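Local structure of N-(5'-phosphoribosyl)anthranilate isomerase (4AAJ) at residues 21-33 against 42-56. The protein catalyses the isomerisation of N-(5-phospho-beta-D-ribosyl)anthranilate to 1-(2-carboxyphenylamino)-1-deoxy-D-ribulose 5-phosphate, the third step from chorismate to tryptophan. Sequence-based numbering, arbitrary orientation.
Sequences MFVKICGIKSLEE and DATGVVVNSNSKRRI. With SO4 (sulfate ion), chain D; SO4 (sulfate ion), chain C.
Strands 22-25 and 43-47 run parallel, 28° apart, with Lys24 paired to Ala43; Ile25 N donates to Ala43 O (3.0 Å) and, further on, Ile28 N to Gly45 O. Asp42 binds Val23 through both its backbone N, to Val23 O, and its carboxylate: OD2 takes Val23 N on its anti lone pair (2.8 Å) and is salt-bridged to Lys224, while CB lies over one face of the Phe22 ring, 3.7 Å from its centroid. With OG1 anti to the backbone N (chi1 -170°), Thr44 hands its hydroxyl proton to Ile25 O (2.7 Å), almost straight on.

Past the strands, Arg54 curls round to grip Gly27 O side-on with NE (2.7 Å) and NH2, the oxygen lying close to the guanidinium plane. Lys29 crosses it at about a right angle, CD 3.5 Å above the centre of one guanidinium face, and carries NZ on to Lys53 O (2.8 Å). Arg54 NH2 also forms a salt bridge to Glu33 OE2, its hydrogen bond weak and bent. A leucine in place of this arginine would probably leave Gly27 O without the double grip and Glu33 without this charge partner. These bonds tie together the neighbouring strands, and the loops that follow them, of the first beta-alpha-beta unit of the TIM barrel: strand 22-25, helix 31-38 and strand 43-47.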
# COMPACT_ATOMS: atom_id res chain seq x y z
N MET A 21 2.67 10.61 -10.35
CA MET A 21 1.64 9.79 -9.71
C MET A 21 2.15 8.38 -9.48
O MET A 21 2.21 7.57 -10.41
CB MET A 21 0.35 9.78 -10.54
CG MET A 21 -0.78 8.90 -10.00
SD MET A 21 -1.35 9.33 -8.34
CE MET A 21 -1.79 11.06 -8.53
N PHE A 22 2.51 8.07 -8.24
CA PHE A 22 2.98 6.74 -7.88
C PHE A 22 1.81 5.75 -7.93
O PHE A 22 0.76 6.01 -7.34
CB PHE A 22 3.60 6.78 -6.48
CG PHE A 22 4.42 5.57 -6.15
CD1 PHE A 22 5.76 5.52 -6.49
CD2 PHE A 22 3.85 4.50 -5.47
CE1 PHE A 22 6.53 4.42 -6.17
CE2 PHE A 22 4.62 3.39 -5.14
CZ PHE A 22 5.96 3.35 -5.50
N VAL A 23 1.98 4.65 -8.65
CA VAL A 23 0.93 3.64 -8.75
C VAL A 23 1.48 2.32 -8.21
O VAL A 23 2.49 1.80 -8.70
CB VAL A 23 0.44 3.44 -10.21
CG1 VAL A 23 -0.67 2.40 -10.27
CG2 VAL A 23 -0.05 4.76 -10.79
N LYS A 24 0.81 1.78 -7.19
CA LYS A 24 1.20 0.50 -6.62
C LYS A 24 0.10 -0.52 -6.91
O LYS A 24 -1.07 -0.26 -6.65
CB LYS A 24 1.42 0.64 -5.11
CG LYS A 24 1.76 -0.67 -4.40
CD LYS A 24 2.17 -0.43 -2.96
CE LYS A 24 2.14 -1.71 -2.15
NZ LYS A 24 0.75 -2.04 -1.71
N ILE A 25 0.47 -1.67 -7.45
CA ILE A 25 -0.49 -2.75 -7.66
C ILE A 25 -0.24 -3.80 -6.58
O ILE A 25 0.80 -4.44 -6.58
CB ILE A 25 -0.36 -3.42 -9.04
CG1 ILE A 25 -0.32 -2.38 -10.17
CG2 ILE A 25 -1.45 -4.47 -9.23
CD1 ILE A 25 -1.51 -1.47 -10.27
N CYS A 26 -1.20 -3.96 -5.67
CA CYS A 26 -0.98 -4.74 -4.46
C CYS A 26 -1.54 -6.16 -4.55
O CYS A 26 -2.45 -6.43 -5.33
CB CYS A 26 -1.61 -4.03 -3.25
SG CYS A 26 -0.92 -4.65 -1.69
N GLY A 27 -0.98 -7.05 -3.74
CA GLY A 27 -1.53 -8.39 -3.54
C GLY A 27 -1.32 -9.34 -4.70
O GLY A 27 -2.26 -10.01 -5.14
N ILE A 28 -0.10 -9.39 -5.22
CA ILE A 28 0.23 -10.41 -6.23
C ILE A 28 0.66 -11.72 -5.57
O ILE A 28 1.20 -11.74 -4.45
CB ILE A 28 1.28 -9.91 -7.27
CG1 ILE A 28 2.62 -9.61 -6.60
CG2 ILE A 28 0.72 -8.73 -8.06
CD1 ILE A 28 3.76 -9.39 -7.59
N LYS A 29 0.40 -12.84 -6.26
CA LYS A 29 0.61 -14.15 -5.69
C LYS A 29 1.57 -15.04 -6.49
O LYS A 29 1.91 -16.14 -6.04
CB LYS A 29 -0.72 -14.88 -5.51
CG LYS A 29 -1.71 -14.16 -4.60
CD LYS A 29 -2.98 -14.97 -4.39
CE LYS A 29 -2.74 -16.09 -3.39
NZ LYS A 29 -4.03 -16.66 -2.92
N SER A 30 2.01 -14.56 -7.64
CA SER A 30 2.87 -15.38 -8.51
C SER A 30 3.89 -14.53 -9.24
O SER A 30 3.69 -13.33 -9.46
CB SER A 30 2.01 -16.11 -9.55
OG SER A 30 1.28 -15.17 -10.32
N LEU A 31 4.99 -15.17 -9.64
CA LEU A 31 5.94 -14.57 -10.58
C LEU A 31 5.27 -14.13 -11.88
O LEU A 31 5.68 -13.13 -12.48
CB LEU A 31 7.12 -15.52 -10.84
CG LEU A 31 8.00 -15.83 -9.62
CD1 LEU A 31 8.81 -17.11 -9.83
CD2 LEU A 31 8.92 -14.67 -9.29
N GLU A 32 4.24 -14.85 -12.31
CA GLU A 32 3.47 -14.47 -13.50
C GLU A 32 2.80 -13.10 -13.32
O GLU A 32 2.88 -12.23 -14.20
CB GLU A 32 2.43 -15.55 -13.84
CG GLU A 32 1.74 -15.38 -15.19
CD GLU A 32 2.64 -15.69 -16.38
OE1 GLU A 32 3.85 -15.97 -16.20
OE2 GLU A 32 2.12 -15.65 -17.52
N GLU A 33 2.16 -12.90 -12.17
CA GLU A 33 1.54 -11.62 -11.85
C GLU A 33 2.59 -10.51 -11.68
O GLU A 33 2.33 -9.37 -12.02
CB GLU A 33 0.68 -11.75 -10.59
CG GLU A 33 -0.72 -12.28 -10.87
CD GLU A 33 -1.54 -12.44 -9.60
OE1 GLU A 33 -1.03 -13.04 -8.64
OE2 GLU A 33 -2.69 -11.97 -9.57
N ASP A 42 4.72 1.22 -10.51
CA ASP A 42 5.88 1.72 -9.79
C ASP A 42 6.29 0.80 -8.64
O ASP A 42 7.45 0.77 -8.22
CB ASP A 42 5.61 3.13 -9.26
CG ASP A 42 5.32 4.14 -10.38
OD1 ASP A 42 6.19 4.32 -11.25
OD2 ASP A 42 4.21 4.72 -10.39
N ALA A 43 5.32 0.08 -8.10
CA ALA A 43 5.58 -0.83 -6.99
C ALA A 43 4.52 -1.91 -6.94
O ALA A 43 3.46 -1.79 -7.56
CB ALA A 43 5.64 -0.07 -5.66
N THR A 44 4.81 -2.98 -6.20
CA THR A 44 3.82 -4.04 -5.99
C THR A 44 3.91 -4.47 -4.52
O THR A 44 4.66 -3.88 -3.73
CB THR A 44 4.02 -5.21 -7.00
OG1 THR A 44 2.91 -6.12 -6.92
CG2 THR A 44 5.32 -5.98 -6.74
N GLY A 45 3.14 -5.50 -4.15
CA GLY A 45 3.12 -5.94 -2.77
C GLY A 45 2.71 -7.40 -2.70
O GLY A 45 1.97 -7.89 -3.58
N VAL A 46 3.27 -8.09 -1.71
CA VAL A 46 2.91 -9.48 -1.43
C VAL A 46 2.39 -9.55 0.00
O VAL A 46 2.98 -8.96 0.91
CB VAL A 46 4.07 -10.47 -1.65
CG1 VAL A 46 4.41 -10.59 -3.14
CG2 VAL A 46 5.31 -10.14 -0.82
N VAL A 47 1.27 -10.25 0.19
CA VAL A 47 0.63 -10.35 1.51
C VAL A 47 1.13 -11.62 2.20
O VAL A 47 1.07 -12.72 1.63
CB VAL A 47 -0.92 -10.36 1.40
CG1 VAL A 47 -1.58 -10.57 2.77
CG2 VAL A 47 -1.43 -9.09 0.72
N VAL A 48 1.65 -11.47 3.41
CA VAL A 48 2.10 -12.60 4.23
C VAL A 48 1.52 -12.51 5.62
O VAL A 48 1.23 -11.42 6.11
CB VAL A 48 3.64 -12.75 4.35
CG1 VAL A 48 4.28 -12.91 2.99
CG2 VAL A 48 4.30 -11.63 5.17
N ASN A 49 1.34 -13.67 6.27
CA ASN A 49 0.98 -13.72 7.70
C ASN A 49 -0.19 -12.80 8.04
O ASN A 49 -0.18 -12.09 9.05
CB ASN A 49 2.20 -13.43 8.58
CG ASN A 49 3.29 -14.46 8.38
OD1 ASN A 49 3.05 -15.52 7.78
ND2 ASN A 49 4.49 -14.15 8.85
N SER A 50 -1.21 -12.86 7.18
CA SER A 50 -2.43 -12.08 7.35
C SER A 50 -3.63 -12.91 6.97
O SER A 50 -3.54 -13.75 6.07
CB SER A 50 -2.43 -10.84 6.46
OG SER A 50 -1.23 -10.11 6.61
N ASN A 51 -4.76 -12.64 7.61
CA ASN A 51 -6.02 -13.28 7.24
C ASN A 51 -6.58 -12.68 5.94
O ASN A 51 -7.48 -11.84 5.95
CB ASN A 51 -7.03 -13.18 8.39
CG ASN A 51 -8.16 -14.18 8.25
OD1 ASN A 51 -8.08 -15.15 7.50
ND2 ASN A 51 -9.25 -13.93 8.99
N SER A 52 -6.05 -13.15 4.82
CA SER A 52 -6.29 -12.55 3.53
C SER A 52 -6.27 -13.63 2.47
O SER A 52 -5.46 -14.55 2.54
CB SER A 52 -5.18 -11.53 3.23
OG SER A 52 -5.20 -11.14 1.87
N LYS A 53 -7.17 -13.50 1.50
CA LYS A 53 -7.22 -14.37 0.33
C LYS A 53 -5.98 -14.23 -0.54
O LYS A 53 -5.71 -15.08 -1.39
CB LYS A 53 -8.44 -14.02 -0.53
CG LYS A 53 -9.77 -14.48 0.05
CD LYS A 53 -10.93 -13.82 -0.66
CE LYS A 53 -12.26 -14.31 -0.11
NZ LYS A 53 -13.39 -13.50 -0.65
N ARG A 54 -5.24 -13.13 -0.35
CA ARG A 54 -4.02 -12.88 -1.11
C ARG A 54 -2.76 -13.41 -0.45
O ARG A 54 -1.68 -13.28 -1.03
CB ARG A 54 -3.84 -11.37 -1.38
CG ARG A 54 -4.98 -10.68 -2.12
CD ARG A 54 -5.46 -11.44 -3.34
NE ARG A 54 -4.47 -11.45 -4.42
CZ ARG A 54 -4.64 -12.07 -5.58
NH1 ARG A 54 -5.77 -12.73 -5.83
NH2 ARG A 54 -3.69 -12.03 -6.51
N ARG A 55 -2.88 -13.99 0.75
CA ARG A 55 -1.72 -14.49 1.49
C ARG A 55 -0.93 -15.52 0.68
O ARG A 55 -1.52 -16.35 -0.03
CB ARG A 55 -2.10 -15.11 2.84
CG ARG A 55 -2.84 -16.44 2.73
CD ARG A 55 -3.22 -16.98 4.10
NE ARG A 55 -2.06 -17.13 4.98
CZ ARG A 55 -2.11 -16.93 6.29
NH1 ARG A 55 -3.26 -16.57 6.87
NH2 ARG A 55 -1.02 -17.09 7.03
N ILE A 56 0.38 -15.42 0.78
CA ILE A 56 1.31 -16.39 0.18
C ILE A 56 2.36 -16.88 1.20
O ILE A 56 2.66 -16.20 2.19
CB ILE A 56 1.98 -15.84 -1.11
CG1 ILE A 56 2.94 -14.67 -0.78
CG2 ILE A 56 0.93 -15.45 -2.14
CD1 ILE A 56 3.71 -14.16 -1.99
S SO4 D . 4.49 -18.64 -10.86
O1 SO4 D . 5.14 -18.20 -9.61
O2 SO4 D . 5.47 -19.41 -11.66
O3 SO4 D . 4.02 -17.51 -11.68
O4 SO4 D . 3.33 -19.50 -10.51
S SO4 C . -8.65 -10.21 1.01
O1 SO4 C . -7.79 -9.41 1.92
O2 SO4 C . -7.91 -10.47 -0.25
O3 SO4 C . -9.89 -9.47 0.70
O4 SO4 C . -8.99 -11.49 1.67
O HOH W 1 -0.21 -11.20 -2.17
O HOH W 2 -3.99 -17.49 -0.59